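Transcriptional regulator, LRP/AsnC family (PDB 2P5V) controls transcription as a global regulator in Neisseria meningitidis, probably by sequence-specific DNA binding through a winged helix-turn-helix domain. Local coordinates at the interface of chains A and B and the interface of chains A and C. Residues are numbered along the deposited sequence; one frame, centred on the assembly and turned at random. Chains: chain A/B/C, Transcriptional regulator, LRP/AsnC family.

Chain A meets two neighbouring copies of the same protein at adjacent places: the centres of the C-alpha atoms of contact 1 and contact 2 lie about 11 Å apart. Contact 1 uses helix 119-130 of chain A, and contact 2 uses its strand 136-144. The equivalent strand of chain B ends at B:Val144, leading into B:Leu145 of contact 1, with strand 70-78 adding B:Leu70. In these patches chain B is met mainly by apolar packing, chain C by backbone, water and charge. In the deposited assembly of eight copies, such paired contacts probably join dimers into the octamer typical of Lrp/AsnC regulators.

Contact 1: the interface of chains A and B. Residues chain A 119, 122-123, 126-127; chain B 70, 144-146.
The ring of A:Phe122 is the one flat side chain here, and its own helix covers one face: A:Val126 CG2 sits 3.2 Å above the ring plane, displaced toward the rim. From chain B, the methyl B:Leu145 CD2 touches the CD2-CE2 side of the ring, 3.8 Å from A:Phe122 CD2, the two side chains crossing obliquely. This part of a two-fold interface between Lrp/AsnC ligand-binding domains illustrates how one leucine can serve several residues of a helix, B:Leu145 hiding more surface than any other residue of the patch. B:Leu145 follows strand 136-144 and presses its forked tip onto successive turns of helix 119-130. While CD2 takes A:Phe122 and A:Ser123, the other methyl, CD1, meets A:Val126 CG1 at 3.8 Å, the side chains crossing at about a right angle. A:Val126 is thus divided, CG1 serving the neighbour and CG2 the ring.

On the A:Met119 side of the leucine tip lies the hydroxyl of A:Ser123. With OG beside the backbone N (chi1 -56°), it turns back along the helix and donates to A:Met119 O at 2.6 Å, approaching from above the carbonyl plane. The polar atom is satisfied within its own helix, and B:Leu145 O stands 3.5 Å from A:Ser123 OG without bonding to it. Toward the far end, A:Leu127 CD1 lies 4.1 Å from B:Lys146 CB, beside the root of an extended lysine chain. At the opposite end packing is tight: the selenomethionine A:Met119, its chi1 at the unusual -114°, sets CG 3.3 Å from the methyl B:Leu70 CD1, the two side chains crossing obliquely.

Contact 2: the interface of chains A and C. Residues chain A 138-141; chain C 80, 105-107, 109.
Residues 138-141 of chain A run extended within strand 136-144, and the loop 105-107 of chain C lies against them, joined by the peptide N-H of A:Ser141, which points in the carbonyl plane at C:Thr105 O (2.9 Å, with 159° at the oxygen). This loop belongs to the Lrp/AsnC ligand-binding domain and begins a TGxxD sequence, to which C:Thr105, C:Gly106, C:Glu107 and C:Asp109 belong. Water extends this backbone pairing. A:Ser141 OG bonds a water at 2.8 Å that also bonds C:Thr105 O, so this carbonyl is gripped twice. A second water connects A:Ser141 O with the threonine hydroxyl, C:Thr105 OG1. A third spans A:Ala139 O and C:Gly106 O, lying 2.7 Å from the glycine oxygen and bridging the two carbonyl oxygens from one side.

A:Gln140 hides the greatest area on its side of the patch. Its CG takes the crowded position between the backbone N and carbonyl carbon (chi1 53°), and the chain then runs straight. Its root packs on the turn, with A:Gln140 CB 3.5 Å from C:Gly106 C. Its amide comes alongside C:Glu107, the side chains pointing the same way, and A:Gln140 NE2 rests 3.3 Å from C:Glu107 CB.

Charge dominates the other end. C:Lys80, bent along its length, places its terminal amine NZ 3.5 Å from A:Asp138 OD1 and 3.6 Å from C:Asp109 OD2, long salt bridges to both chains. Those carboxylates meet tip to tip, A:Asp138 OD1 3.8 Å from C:Asp109 OD1, with their planes 88° apart, and the lysine may offset the repulsion expected between them. C:Glu107 and C:Asp109 correspond to the residues that bind calcium in the crystal, and the residue equivalent to A:Asp138 is also a calcium ligand in a structure of this protein; the ion may come from crystallisation.

Contact 1: the interface of chains A and B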
# COMPACT_ATOMS: atom_id res chain seq x y z
N MSE A 119 -6.35 22.49 13.10
CA MSE A 119 -7.01 21.48 12.25
C MSE A 119 -8.30 22.00 11.63
O MSE A 119 -8.68 21.60 10.53
CB MSE A 119 -7.38 20.25 13.07
CG MSE A 119 -6.67 18.98 12.73
SE MSE A 119 -6.34 18.55 10.85
CE MSE A 119 -4.55 17.85 11.29
N PHE A 122 -7.26 23.92 8.69
CA PHE A 122 -6.86 22.90 7.73
C PHE A 122 -8.06 22.27 7.03
O PHE A 122 -8.03 22.06 5.82
CB PHE A 122 -6.06 21.78 8.37
CG PHE A 122 -5.55 20.78 7.37
CD1 PHE A 122 -4.49 21.10 6.54
CD2 PHE A 122 -6.16 19.55 7.21
CE1 PHE A 122 -4.01 20.20 5.61
CE2 PHE A 122 -5.71 18.66 6.28
CZ PHE A 122 -4.62 18.98 5.48
N SER A 123 -9.08 21.94 7.82
CA SER A 123 -10.27 21.29 7.32
C SER A 123 -11.04 22.19 6.36
O SER A 123 -11.43 21.73 5.29
CB SER A 123 -11.19 20.87 8.48
OG SER A 123 -10.48 20.04 9.38
N VAL A 126 -8.97 22.16 3.07
CA VAL A 126 -9.04 20.87 2.38
C VAL A 126 -10.42 20.65 1.75
O VAL A 126 -10.53 20.40 0.55
CB VAL A 126 -8.63 19.70 3.31
CG1 VAL A 126 -9.19 18.36 2.85
CG2 VAL A 126 -7.11 19.62 3.40
N LEU A 127 -11.47 20.80 2.56
CA LEU A 127 -12.83 20.53 2.12
C LEU A 127 -13.40 21.57 1.16
O LEU A 127 -14.02 21.21 0.17
CB LEU A 127 -13.76 20.37 3.33
CG LEU A 127 -13.57 19.08 4.15
CD1 LEU A 127 -14.28 19.17 5.48
CD2 LEU A 127 -14.06 17.88 3.36
N LEU B 70 -8.95 18.54 18.27
CA LEU B 70 -8.26 17.53 17.48
C LEU B 70 -8.70 16.14 17.88
O LEU B 70 -8.51 15.71 19.01
CB LEU B 70 -6.74 17.68 17.65
CG LEU B 70 -5.85 16.79 16.77
CD1 LEU B 70 -6.21 17.00 15.30
CD2 LEU B 70 -4.37 17.09 17.01
N VAL B 144 -9.82 13.98 12.21
CA VAL B 144 -11.16 14.28 11.75
C VAL B 144 -11.21 15.65 11.07
O VAL B 144 -10.81 16.67 11.63
CB VAL B 144 -12.22 14.19 12.88
CG1 VAL B 144 -13.57 14.71 12.41
CG2 VAL B 144 -12.35 12.74 13.33
N LEU B 145 -11.68 15.64 9.83
CA LEU B 145 -11.90 16.83 9.05
C LEU B 145 -13.32 17.30 9.28
O LEU B 145 -13.60 18.50 9.33
CB LEU B 145 -11.70 16.53 7.56
CG LEU B 145 -10.29 16.23 7.08
CD1 LEU B 145 -10.32 15.96 5.59
CD2 LEU B 145 -9.33 17.39 7.41
N LYS B 146 -14.23 16.35 9.41
CA LYS B 146 -15.63 16.66 9.62
C LYS B 146 -16.33 15.47 10.24
O LYS B 146 -16.17 14.37 9.77
CB LYS B 146 -16.28 16.99 8.28
CG LYS B 146 -17.60 17.73 8.38
CD LYS B 146 -18.02 18.21 7.02
CE LYS B 146 -19.41 18.83 7.03
NZ LYS B 146 -19.76 19.42 5.70

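Contact 2: the interface of chains A and C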
# COMPACT_ATOMS: atom_id res chain seq x y z
N ASP A 138 -7.71 13.47 -5.54
CA ASP A 138 -7.73 13.21 -4.11
C ASP A 138 -6.55 13.84 -3.40
O ASP A 138 -5.58 14.26 -4.03
CB ASP A 138 -7.73 11.70 -3.83
CG ASP A 138 -8.18 11.36 -2.40
OD1 ASP A 138 -8.84 12.21 -1.74
OD2 ASP A 138 -7.86 10.24 -1.94
N ALA A 139 -6.66 13.92 -2.08
CA ALA A 139 -5.58 14.39 -1.24
C ALA A 139 -5.51 13.54 0.02
O ALA A 139 -6.54 13.08 0.54
CB ALA A 139 -5.80 15.86 -0.89
N GLN A 140 -4.30 13.33 0.51
CA GLN A 140 -4.08 12.79 1.85
C GLN A 140 -2.92 13.53 2.48
O GLN A 140 -2.00 13.95 1.78
CB GLN A 140 -3.82 11.30 1.83
CG GLN A 140 -2.73 10.84 0.92
CD GLN A 140 -2.60 9.34 0.95
OE1 GLN A 140 -1.91 8.79 1.80
NE2 GLN A 140 -3.29 8.66 0.04
N SER A 141 -2.97 13.70 3.80
CA SER A 141 -2.07 14.63 4.46
C SER A 141 -1.44 14.06 5.70
O SER A 141 -1.97 13.16 6.36
CB SER A 141 -2.80 15.93 4.81
OG SER A 141 -3.37 16.51 3.64
N LYS C 80 -15.60 11.03 -6.90
CA LYS C 80 -15.13 12.38 -7.15
C LYS C 80 -16.08 13.06 -8.12
O LYS C 80 -15.75 13.31 -9.27
CB LYS C 80 -13.70 12.36 -7.70
CG LYS C 80 -12.63 12.31 -6.61
CD LYS C 80 -12.72 11.06 -5.73
CE LYS C 80 -12.58 11.34 -4.24
NZ LYS C 80 -11.38 10.69 -3.63
N THR C 105 -8.30 12.77 7.32
CA THR C 105 -7.20 13.46 6.63
C THR C 105 -6.29 12.57 5.78
O THR C 105 -5.49 13.07 4.99
CB THR C 105 -6.25 14.19 7.65
OG1 THR C 105 -5.83 13.26 8.66
CG2 THR C 105 -6.94 15.34 8.33
N GLY C 106 -6.39 11.25 5.96
CA GLY C 106 -5.54 10.31 5.24
C GLY C 106 -6.15 9.80 3.94
O GLY C 106 -6.97 10.46 3.29
N GLU C 107 -5.75 8.59 3.56
CA GLU C 107 -6.21 8.00 2.31
C GLU C 107 -7.67 7.56 2.41
O GLU C 107 -8.35 7.45 1.40
CB GLU C 107 -5.32 6.82 1.90
CG GLU C 107 -5.49 5.55 2.72
CD GLU C 107 -4.46 4.48 2.36
OE1 GLU C 107 -3.87 4.55 1.26
OE2 GLU C 107 -4.26 3.56 3.18
N ASP C 109 -11.32 8.33 2.95
CA ASP C 109 -12.16 9.52 2.86
C ASP C 109 -13.11 9.62 4.04
O ASP C 109 -13.24 10.67 4.64
CB ASP C 109 -13.00 9.52 1.57
CG ASP C 109 -12.16 9.48 0.30
OD1 ASP C 109 -10.97 9.87 0.35
OD2 ASP C 109 -12.69 9.06 -0.75
O HOH W 1 -3.78 11.92 8.08
O HOH W 2 -6.05 15.69 3.82
O HOH W 3 -7.53 10.85 0.71